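Local coordinates for protein alkaline phosphatase D (Bacillus subtilis, PDB 2YEQ) that hydrolyses phosphate esters, releasing phosphate and an alcohol, at an active site built around iron and calcium ions, at residues S6-L11 and G95-P100; Q126-Y131 and R169-A174; Y132-H137 and T408-G413. All coordinates share one frame; numbering follows the deposited sequence.

How the contacts relate
Leaving the N terminus, the chain first passes 6-11, a loop ahead of strand 13-16; contact 1 closes when strand 97-105, at the edge of the four-stranded antiparallel sheet, comes back to that loop. Contacts 2 and 3 begin later, after strand 117-122, in the PhoD-like phosphatase domain. Their first segments are consecutive, 126-131 and then 132-137. Contact 3 opens before contact 2 closes at 169-174, ahead of helix 179-190, and itself closes only at 408-413, after strand 400-406, so the two loops cross. They also touch: Gln126 O lies 2.8 Å from Thr411 OG1, a probable hydrogen bond. Contact 1 stands apart, its centre about 25 Å from that of contact 2.

Contact 1 of 3, residues S6-L11 and G95-P100; sequences SYPFTL and GHELSP
Tyr7 and Phe9, on a loop without regular structure, face the start of an edge strand, with Phe9 and Ser99 the closer pair at 5.9 Å between their CA atoms; Phe9 itself is the centre of an inverse gamma turn. Its ring receives Ser99 almost squarely: Ser99 CB sits 3.7 Å from the centroid of the Phe9 ring, only 6° off the normal, a CH-pi contact over the middle of the face. On the same side of the ring, Ser99 N comes to 3.4 Å from Phe9 CE2; Glu97 O lies at the edge, in the ring plane. Ser99 OG, turned between its own N and carbonyl carbon, bonds Pro100 O within the segment and also the backbone N of Phe92.

Tyr7 reaches across with CG anti to the backbone N (chi1 -178°). Its hydroxyl donates to Leu98 O at 2.6 Å from OH, on a lone pair in the carbonyl plane, and that oxygen also lies in the plane of the tyrosine ring. Past the hydroxyl, Pro100 CD packs 3.2 Å from Tyr7 OH. Farther back along the ring, Tyr7 CD1 meets Glu97 OE1 at its edge, the carboxylate plane turned 69° from the ring. Glu97 CG lies 3.8 Å from Pro8 CD, the glutamate chain being bent at chi2, and the same glutamate touches Phe4.

Phe9 also packs on Thr27 of strand 23-28 and on Thr94 of strand 87-94. The contact thus sets the N-terminal loop against the 97-105 edge of the antiparallel sheet in the PhoD N-terminal domain, consistent with an immunoglobulin-like beta domain of the E-set class, well away from the metal centre.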
loop_
_atom_site.group_PDB
_atom_site.type_symbol
_atom_site.label_atom_id
_atom_site.label_comp_id
_atom_site.label_asym_id
_atom_site.label_seq_id
_atom_site.Cartn_x
_atom_site.Cartn_y
_atom_site.Cartn_z
ATOM N N SER A 6 -31.454 -1.612 8.205
ATOM C CA SER A 6 -30.723 -2.065 7.030
ATOM C C SER A 6 -29.510 -2.872 7.469
ATOM O O SER A 6 -29.035 -2.725 8.589
ATOM C CB SER A 6 -30.305 -0.867 6.181
ATOM O OG SER A 6 -30.113 -1.296 4.862
ATOM N N TYR A 7 -29.051 -3.769 6.608
ATOM C CA TYR A 7 -27.945 -4.673 6.937
ATOM C C TYR A 7 -26.703 -3.844 7.342
ATOM O O TYR A 7 -26.294 -2.969 6.595
ATOM C CB TYR A 7 -27.624 -5.520 5.715
ATOM C CG TYR A 7 -26.533 -6.512 5.954
ATOM C CD1 TYR A 7 -26.712 -7.541 6.870
ATOM C CD2 TYR A 7 -25.309 -6.428 5.285
ATOM C CE1 TYR A 7 -25.740 -8.468 7.097
ATOM C CE2 TYR A 7 -24.303 -7.365 5.523
ATOM C CZ TYR A 7 -24.532 -8.385 6.419
ATOM O OH TYR A 7 -23.554 -9.332 6.711
ATOM N N PRO A 8 -26.156 -4.073 8.524
ATOM C CA PRO A 8 -25.136 -3.134 9.034
ATOM C C PRO A 8 -23.708 -3.345 8.506
ATOM O O PRO A 8 -22.881 -2.409 8.530
ATOM C CB PRO A 8 -25.210 -3.318 10.540
ATOM C CG PRO A 8 -25.770 -4.687 10.748
ATOM C CD PRO A 8 -26.698 -4.925 9.604
ATOM N N PHE A 9 -23.402 -4.539 8.014
ATOM C CA PHE A 9 -22.019 -4.857 7.637
ATOM C C PHE A 9 -21.775 -4.546 6.154
ATOM O O PHE A 9 -21.301 -5.392 5.405
ATOM C CB PHE A 9 -21.699 -6.323 7.945
ATOM C CG PHE A 9 -21.862 -6.703 9.400
ATOM C CD1 PHE A 9 -20.922 -6.318 10.348
ATOM C CD2 PHE A 9 -22.937 -7.468 9.816
ATOM C CE1 PHE A 9 -21.053 -6.670 11.665
ATOM C CE2 PHE A 9 -23.080 -7.835 11.166
ATOM C CZ PHE A 9 -22.135 -7.450 12.078
ATOM N N THR A 10 -22.103 -3.324 5.749
ATOM C CA THR A 10 -22.025 -2.887 4.359
ATOM C C THR A 10 -20.572 -2.761 3.884
ATOM O O THR A 10 -20.322 -2.684 2.682
ATOM C CB THR A 10 -22.684 -1.492 4.214
ATOM O OG1 THR A 10 -22.058 -0.596 5.166
ATOM C CG2 THR A 10 -24.233 -1.564 4.492
ATOM N N LEU A 11 -19.630 -2.675 4.818
ATOM C CA LEU A 11 -18.198 -2.566 4.471
ATOM C C LEU A 11 -17.478 -3.884 4.667
ATOM O O LEU A 11 -16.236 -3.947 4.614
ATOM C CB LEU A 11 -17.523 -1.487 5.315
ATOM C CG LEU A 11 -18.229 -0.133 5.205
ATOM C CD1 LEU A 11 -17.406 0.917 5.932
ATOM C CD2 LEU A 11 -18.487 0.272 3.778
ATOM N N GLY A 95 -26.890 -8.013 17.435
ATOM C CA GLY A 95 -28.280 -8.406 17.578
ATOM C C GLY A 95 -28.412 -9.757 16.913
ATOM O O GLY A 95 -27.704 -10.716 17.251
ATOM N N HIS A 96 -29.261 -9.813 15.907
ATOM C CA HIS A 96 -29.464 -11.019 15.130
ATOM C C HIS A 96 -28.705 -10.974 13.795
ATOM O O HIS A 96 -28.742 -11.944 13.037
ATOM C CB HIS A 96 -30.969 -11.222 14.890
ATOM C CG HIS A 96 -31.780 -11.189 16.148
ATOM N ND1 HIS A 96 -32.061 -12.323 16.881
ATOM C CD2 HIS A 96 -32.329 -10.151 16.825
ATOM C CE1 HIS A 96 -32.773 -11.985 17.946
ATOM N NE2 HIS A 96 -32.937 -10.674 17.941
ATOM N N GLU A 97 -28.046 -9.855 13.499
ATOM C CA GLU A 97 -27.394 -9.665 12.192
ATOM C C GLU A 97 -26.031 -10.365 12.160
ATOM O O GLU A 97 -25.268 -10.265 13.117
ATOM C CB GLU A 97 -27.217 -8.176 11.863
ATOM C CG GLU A 97 -28.503 -7.345 11.871
ATOM C CD GLU A 97 -29.399 -7.595 10.673
ATOM O OE1 GLU A 97 -28.899 -8.085 9.621
ATOM O OE2 GLU A 97 -30.615 -7.286 10.794
ATOM N N LEU A 98 -25.748 -11.079 11.072
ATOM C CA LEU A 98 -24.475 -11.796 10.906
ATOM C C LEU A 98 -23.630 -11.177 9.799
ATOM O O LEU A 98 -24.128 -10.866 8.730
ATOM C CB LEU A 98 -24.721 -13.252 10.539
ATOM C CG LEU A 98 -25.162 -14.206 11.628
ATOM C CD1 LEU A 98 -25.491 -15.567 10.975
ATOM C CD2 LEU A 98 -24.064 -14.354 12.681
ATOM N N SER A 99 -22.341 -11.005 10.066
ATOM C CA SER A 99 -21.401 -10.524 9.054
ATOM C C SER A 99 -21.088 -11.614 8.034
ATOM O O SER A 99 -21.298 -12.808 8.290
ATOM C CB SER A 99 -20.094 -10.067 9.718
ATOM O OG SER A 99 -19.279 -11.165 10.143
ATOM N N PRO A 100 -20.572 -11.228 6.871
ATOM C CA PRO A 100 -19.853 -12.212 6.072
ATOM C C PRO A 100 -18.777 -12.937 6.892
ATOM O O PRO A 100 -18.250 -12.408 7.877
ATOM C CB PRO A 100 -19.201 -11.374 4.976
ATOM C CG PRO A 100 -19.927 -10.082 4.971
ATOM C CD PRO A 100 -20.378 -9.865 6.350
#

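Contact 2 of 3, residues Q126-Y131 and R169-A174. With EDO (1,2-ethanediol), chain S; EDO (1,2-ethanediol), chain F.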
loop_
_atom_site.group_PDB
_atom_site.type_symbol
_atom_site.label_atom_id
_atom_site.label_comp_id
_atom_site.label_asym_id
_atom_site.label_seq_id
_atom_site.Cartn_x
_atom_site.Cartn_y
_atom_site.Cartn_z
ATOM N N GLN A 126 -7.503 4.636 -7.137
ATOM C CA GLN A 126 -8.375 5.784 -7.392
ATOM C C GLN A 126 -9.738 5.228 -7.863
ATOM O O GLN A 126 -9.846 4.636 -8.921
ATOM C CB GLN A 126 -7.780 6.721 -8.446
ATOM C CG GLN A 126 -7.886 8.222 -8.154
ATOM C CD GLN A 126 -9.310 8.795 -8.312
ATOM O OE1 GLN A 126 -10.265 8.128 -8.006
ATOM N NE2 GLN A 126 -9.430 10.049 -8.794
ATOM N N TYR A 127 -10.764 5.422 -7.046
ATOM C CA TYR A 127 -12.098 4.854 -7.283
ATOM C C TYR A 127 -12.687 5.291 -8.595
ATOM O O TYR A 127 -13.384 4.511 -9.290
ATOM C CB TYR A 127 -13.007 5.246 -6.116
ATOM C CG TYR A 127 -14.438 4.739 -6.116
ATOM C CD1 TYR A 127 -14.760 3.496 -5.546
ATOM C CD2 TYR A 127 -15.468 5.513 -6.621
ATOM C CE1 TYR A 127 -16.069 3.054 -5.506
ATOM C CE2 TYR A 127 -16.779 5.065 -6.593
ATOM C CZ TYR A 127 -17.073 3.846 -6.041
ATOM O OH TYR A 127 -18.380 3.400 -6.025
ATOM N N GLU A 128 -12.383 6.525 -8.971
ATOM C CA GLU A 128 -12.973 7.098 -10.171
ATOM C C GLU A 128 -12.336 6.574 -11.458
ATOM O O GLU A 128 -12.951 6.663 -12.536
ATOM C CB GLU A 128 -12.799 8.619 -10.165
ATOM C CG GLU A 128 -13.358 9.326 -8.928
ATOM C CD GLU A 128 -13.194 10.847 -9.051
ATOM O OE1 GLU A 128 -12.039 11.334 -9.328
ATOM O OE2 GLU A 128 -14.230 11.540 -8.936
ATOM N N HIS A 129 -11.107 6.067 -11.364
ATOM C CA HIS A 129 -10.336 5.722 -12.564
ATOM C C HIS A 129 -10.653 4.344 -13.155
ATOM O O HIS A 129 -10.332 4.085 -14.316
ATOM C CB HIS A 129 -8.838 5.850 -12.291
ATOM C CG HIS A 129 -8.402 7.274 -12.126
ATOM N ND1 HIS A 129 -7.080 7.664 -12.129
ATOM C CD2 HIS A 129 -9.131 8.411 -11.994
ATOM C CE1 HIS A 129 -7.015 8.976 -11.976
ATOM N NE2 HIS A 129 -8.244 9.451 -11.894
ATOM N N GLY A 130 -11.287 3.488 -12.372
ATOM C CA GLY A 130 -11.693 2.195 -12.891
ATOM C C GLY A 130 -12.341 1.333 -11.848
ATOM O O GLY A 130 -12.463 1.728 -10.688
ATOM N N TYR A 131 -12.768 0.160 -12.310
ATOM C CA TYR A 131 -13.343 -0.889 -11.482
ATOM C C TYR A 131 -12.232 -1.688 -10.833
ATOM O O TYR A 131 -11.104 -1.757 -11.346
ATOM C CB TYR A 131 -14.344 -1.741 -12.343
ATOM C CG TYR A 131 -15.505 -0.857 -12.738
ATOM C CD1 TYR A 131 -16.541 -0.583 -11.835
ATOM C CD2 TYR A 131 -15.493 -0.165 -13.944
ATOM C CE1 TYR A 131 -17.574 0.294 -12.164
ATOM C CE2 TYR A 131 -16.497 0.718 -14.272
ATOM C CZ TYR A 131 -17.536 0.948 -13.373
ATOM O OH TYR A 131 -18.501 1.850 -13.709
ATOM N N ARG A 169 -16.201 6.250 -12.560
ATOM C CA ARG A 169 -16.987 6.432 -11.347
ATOM C C ARG A 169 -16.664 7.818 -10.781
ATOM O O ARG A 169 -15.783 8.512 -11.302
ATOM C CB ARG A 169 -16.690 5.343 -10.323
ATOM C CG ARG A 169 -16.868 3.895 -10.829
ATOM C CD ARG A 169 -16.884 2.889 -9.693
ATOM N NE ARG A 169 -15.516 2.496 -9.301
ATOM C CZ ARG A 169 -15.219 1.487 -8.500
ATOM N NH1 ARG A 169 -16.183 0.776 -7.951
ATOM N NH2 ARG A 169 -13.950 1.180 -8.231
ATOM N N THR A 170 -17.359 8.207 -9.723
ATOM C CA THR A 170 -17.324 9.598 -9.235
ATOM C C THR A 170 -17.203 9.630 -7.732
ATOM O O THR A 170 -17.962 8.950 -7.029
ATOM C CB THR A 170 -18.621 10.335 -9.640
ATOM O OG1 THR A 170 -18.767 10.253 -11.059
ATOM C CG2 THR A 170 -18.568 11.834 -9.215
ATOM N N HIS A 171 -16.281 10.444 -7.216
ATOM C CA HIS A 171 -16.176 10.612 -5.792
ATOM C C HIS A 171 -17.480 11.126 -5.201
ATOM O O HIS A 171 -18.241 11.808 -5.876
ATOM C CB HIS A 171 -14.997 11.529 -5.442
ATOM C CG HIS A 171 -13.685 10.821 -5.420
ATOM N ND1 HIS A 171 -12.534 11.365 -5.957
ATOM C CD2 HIS A 171 -13.339 9.601 -4.942
ATOM C CE1 HIS A 171 -11.537 10.506 -5.798
ATOM N NE2 HIS A 171 -11.993 9.439 -5.165
ATOM N N ASN A 172 -17.721 10.752 -3.948
ATOM C CA ASN A 172 -18.985 10.965 -3.243
ATOM C C ASN A 172 -19.179 12.382 -2.735
ATOM O O ASN A 172 -20.300 12.759 -2.398
ATOM C CB ASN A 172 -19.066 10.025 -2.032
ATOM C CG ASN A 172 -18.041 10.387 -0.904
ATOM O OD1 ASN A 172 -16.825 10.441 -1.130
ATOM N ND2 ASN A 172 -18.543 10.622 0.297
ATOM N N SER A 173 -18.093 13.160 -2.685
ATOM C CA SER A 173 -18.116 14.479 -2.080
ATOM C C SER A 173 -17.064 15.391 -2.689
ATOM O O SER A 173 -16.201 14.950 -3.451
ATOM C CB SER A 173 -17.861 14.354 -0.580
ATOM O OG SER A 173 -16.492 14.040 -0.278
ATOM N N ALA A 174 -17.137 16.676 -2.353
ATOM C CA ALA A 174 -16.020 17.593 -2.586
ATOM C C ALA A 174 -14.801 17.091 -1.854
ATOM O O ALA A 174 -14.879 16.168 -1.046
ATOM C CB ALA A 174 -16.369 19.036 -2.092
HETATM C C1 EDO S . -19.530 17.562 0.162
HETATM O O1 EDO S . -19.685 17.593 -1.271
HETATM C C2 EDO S . -18.129 17.998 0.592
HETATM O O2 EDO S . -17.976 17.846 2.009
HETATM C C1 EDO F . -20.867 14.854 -5.244
HETATM O O1 EDO F . -20.612 13.817 -6.199
HETATM C C2 EDO F . -20.004 16.070 -5.529
HETATM O O2 EDO F . -20.372 17.127 -4.645
#
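Arg169 lays its guanidinium flat on the Tyr127 ring, the two side chains crossing at about a right angle with planes only 14° apart. The cation-pi distance from Arg169 CZ to the centroid of the Tyr127 ring is 3.8 Å, and CD adds a CH-pi contact over the same face. Tyr131 covers the opposite side of the guanidinium, clearly tilted against it, and its CE1 packs 3.6 Å from Arg169 CD. A bend at chi3 (-84°) swings NE out of the line of the chain. NE then gives its hydrogen to Tyr127 O at 2.9 Å, somewhat out of the guanidinium plane, and NH2 makes a weak bond to Gly130 O. NH1 forms a salt bridge with Asp192. An alanine in place of Arg169 would probably leave Asp192 without its ion-pair mate and open a gap between the rings of Tyr127 and Tyr131.

Both segments are loops of the calcineurin-like phosphatase fold: 126-131 follows strand 117-122, close behind the iron ligand Cys124, and Gln126 also touches Tyr154, another iron ligand. The second half of the contact is built on Glu128, which lies across the His171 ring with its carboxylate turned 21° from the ring plane. Glu128 CG stands 3.7 Å from the centroid of the His171 ring, over its centre, and OE2 accepts the His171 backbone N at 2.9 Å from the anti side.

Gln126 and Glu128 hold each other twice: OE1 of Gln126 takes the Glu128 amide, while its NE2 gives a nearly straight bond of 3.0 Å to Glu128 OE1. The Gln126 amide runs almost parallel to the His171 ring, with OE1 3.5 Å from His171 CE1. His171 NE2 is hydrogen-bonded to Tyr189 OH on helix 179-190.

Contact 3 of 3, residues Y132-H137 and T408-G413; sequences YTAYKH and TSITSG
Ile410 CD1 lies over one face of the Tyr135 ring, displaced toward its rim, in a CH-pi contact 4.0 Å from the centroid of the Tyr135 ring and 19° off the normal. The two side chains cross at about a right angle. With CG1 of Ile410 beside the backbone N (chi1 -69°) and CG2 anti to it, CG2 faces Tyr132, lying 4.0 Å from CD1 of that ring. Chi2 (-78°) then places Ile410 CD1 on Tyr135 and on Ala134, 3.6 Å from the CB of Ala134. Ile410 therefore packs among three side chains, Tyr132, Ala134 and Tyr135.

Thr411 comes to the edge of the Tyr132 ring. Its CG2 approaches Tyr132 CD1 to 3.8 Å, in the ring plane, while its hydroxyl is hydrogen-bonded to Gln126 O. Tyr132 stands at the N-cap position of helix 133-138, and the packing joins the start of this helix to the loop that follows strand 400-406 of the seven-stranded sheet, in the calcineurin-like phosphatase domain. Backbone bonds tie Thr411 and Ser412 to the iron ligand Cys124, and Ser412 OG is bonded to Tyr154 OH, from a second iron ligand.

No direct hydrogen bond spans the segments; a water links them. The water oxygen accepts from Ala134 N, in the first turn of the helix, at 3.0 Å and donates to Ile410 O at 2.9 Å. Within the loop, Ser409 OG gives a 2.7 Å bond to Ser412 O, in the carbonyl plane on a lone pair, closing the loop across Ile410 and Thr411. The hydroxyls of both tyrosines go to Gln125: Tyr132 OH to its backbone O, Tyr135 OH to its side-chain OE1.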
loop_
_atom_site.group_PDB
_atom_site.type_symbol
_atom_site.label_atom_id
_atom_site.label_comp_id
_atom_site.label_asym_id
_atom_site.label_seq_id
_atom_site.Cartn_x
_atom_site.Cartn_y
_atom_site.Cartn_z
ATOM N N TYR A 132 -12.553 -2.259 -9.683
ATOM C CA TYR A 132 -11.650 -3.050 -8.867
ATOM C C TYR A 132 -11.584 -4.550 -9.264
ATOM O O TYR A 132 -11.417 -5.444 -8.433
ATOM C CB TYR A 132 -12.017 -2.892 -7.391
ATOM C CG TYR A 132 -11.784 -1.479 -6.792
ATOM C CD1 TYR A 132 -11.042 -0.499 -7.459
ATOM C CD2 TYR A 132 -12.281 -1.173 -5.527
ATOM C CE1 TYR A 132 -10.842 0.777 -6.885
ATOM C CE2 TYR A 132 -12.079 0.065 -4.949
ATOM C CZ TYR A 132 -11.367 1.044 -5.623
ATOM O OH TYR A 132 -11.185 2.266 -5.000
ATOM N N THR A 133 -11.601 -4.791 -10.557
ATOM C CA THR A 133 -11.382 -6.133 -11.106
ATOM C C THR A 133 -10.107 -6.779 -10.550
ATOM O O THR A 133 -10.075 -7.987 -10.288
ATOM C CB THR A 133 -11.287 -6.045 -12.608
ATOM O OG1 THR A 133 -12.304 -5.156 -13.076
ATOM C CG2 THR A 133 -11.428 -7.451 -13.277
ATOM N N ALA A 134 -9.054 -5.981 -10.323
ATOM C CA ALA A 134 -7.829 -6.533 -9.746
ATOM C C ALA A 134 -8.091 -7.295 -8.464
ATOM O O ALA A 134 -7.481 -8.349 -8.230
ATOM C CB ALA A 134 -6.731 -5.431 -9.510
ATOM N N TYR A 135 -8.972 -6.767 -7.606
ATOM C CA TYR A 135 -9.257 -7.418 -6.337
ATOM C C TYR A 135 -10.154 -8.662 -6.478
ATOM O O TYR A 135 -10.078 -9.575 -5.658
ATOM C CB TYR A 135 -9.875 -6.442 -5.343
ATOM C CG TYR A 135 -8.892 -5.480 -4.709
ATOM C CD1 TYR A 135 -7.792 -5.956 -4.020
ATOM C CD2 TYR A 135 -9.065 -4.101 -4.799
ATOM C CE1 TYR A 135 -6.883 -5.104 -3.429
ATOM C CE2 TYR A 135 -8.155 -3.216 -4.193
ATOM C CZ TYR A 135 -7.067 -3.719 -3.511
ATOM O OH TYR A 135 -6.139 -2.912 -2.891
ATOM N N LYS A 136 -10.999 -8.684 -7.488
ATOM C CA LYS A 136 -11.762 -9.901 -7.822
ATOM C C LYS A 136 -10.778 -11.021 -8.096
ATOM O O LYS A 136 -10.882 -12.096 -7.516
ATOM C CB LYS A 136 -12.641 -9.677 -9.043
ATOM C CG LYS A 136 -13.630 -10.821 -9.281
ATOM C CD LYS A 136 -14.452 -10.569 -10.521
ATOM C CE LYS A 136 -15.528 -11.640 -10.714
ATOM N NZ LYS A 136 -16.761 -11.354 -9.930
ATOM N N HIS A 137 -9.790 -10.750 -8.950
ATOM C CA HIS A 137 -8.722 -11.721 -9.218
ATOM C C HIS A 137 -7.857 -12.036 -8.002
ATOM O O HIS A 137 -7.511 -13.208 -7.772
ATOM C CB HIS A 137 -7.844 -11.259 -10.389
ATOM C CG HIS A 137 -8.578 -11.166 -11.690
ATOM N ND1 HIS A 137 -9.166 -12.263 -12.296
ATOM C CD2 HIS A 137 -8.832 -10.109 -12.496
ATOM C CE1 HIS A 137 -9.724 -11.884 -13.433
ATOM N NE2 HIS A 137 -9.542 -10.580 -13.578
ATOM N N THR A 408 2.540 -1.743 -10.058
ATOM C CA THR A 408 1.548 -0.891 -10.681
ATOM C C THR A 408 0.372 -0.578 -9.732
ATOM O O THR A 408 0.264 -1.120 -8.639
ATOM C CB THR A 408 1.032 -1.571 -11.933
ATOM O OG1 THR A 408 0.210 -0.682 -12.688
ATOM C CG2 THR A 408 0.306 -2.892 -11.592
ATOM N N SER A 409 -0.509 0.283 -10.184
ATOM C CA SER A 409 -1.684 0.657 -9.421
ATOM C C SER A 409 -2.857 -0.305 -9.709
ATOM O O SER A 409 -2.946 -0.878 -10.805
ATOM C CB SER A 409 -2.081 2.046 -9.841
ATOM O OG SER A 409 -2.102 2.165 -11.255
ATOM N N ILE A 410 -3.730 -0.455 -8.719
ATOM C CA ILE A 410 -4.994 -1.198 -8.856
ATOM C C ILE A 410 -5.861 -0.555 -9.922
ATOM O O ILE A 410 -6.434 -1.258 -10.768
ATOM C CB ILE A 410 -5.714 -1.267 -7.500
ATOM C CG1 ILE A 410 -4.939 -2.153 -6.531
ATOM C CG2 ILE A 410 -7.180 -1.702 -7.646
ATOM C CD1 ILE A 410 -5.111 -3.713 -6.759
ATOM N N THR A 411 -5.977 0.785 -9.897
ATOM C CA THR A 411 -6.686 1.536 -10.935
ATOM C C THR A 411 -6.095 2.891 -11.353
ATOM O O THR A 411 -6.379 3.363 -12.436
ATOM C CB THR A 411 -8.121 1.896 -10.467
ATOM O OG1 THR A 411 -8.038 2.472 -9.154
ATOM C CG2 THR A 411 -9.031 0.630 -10.468
ATOM N N SER A 412 -5.347 3.555 -10.476
ATOM C CA SER A 412 -4.964 4.963 -10.727
ATOM C C SER A 412 -4.264 5.075 -12.058
ATOM O O SER A 412 -3.348 4.295 -12.358
ATOM C CB SER A 412 -4.052 5.500 -9.622
ATOM O OG SER A 412 -4.640 5.305 -8.365
ATOM N N GLY A 413 -4.764 5.992 -12.879
ATOM C CA GLY A 413 -4.199 6.264 -14.192
ATOM C C GLY A 413 -4.969 5.661 -15.343
ATOM O O GLY A 413 -4.789 6.063 -16.488
HETATM O O HOH W 1 -8.759 -3.019 -10.732
#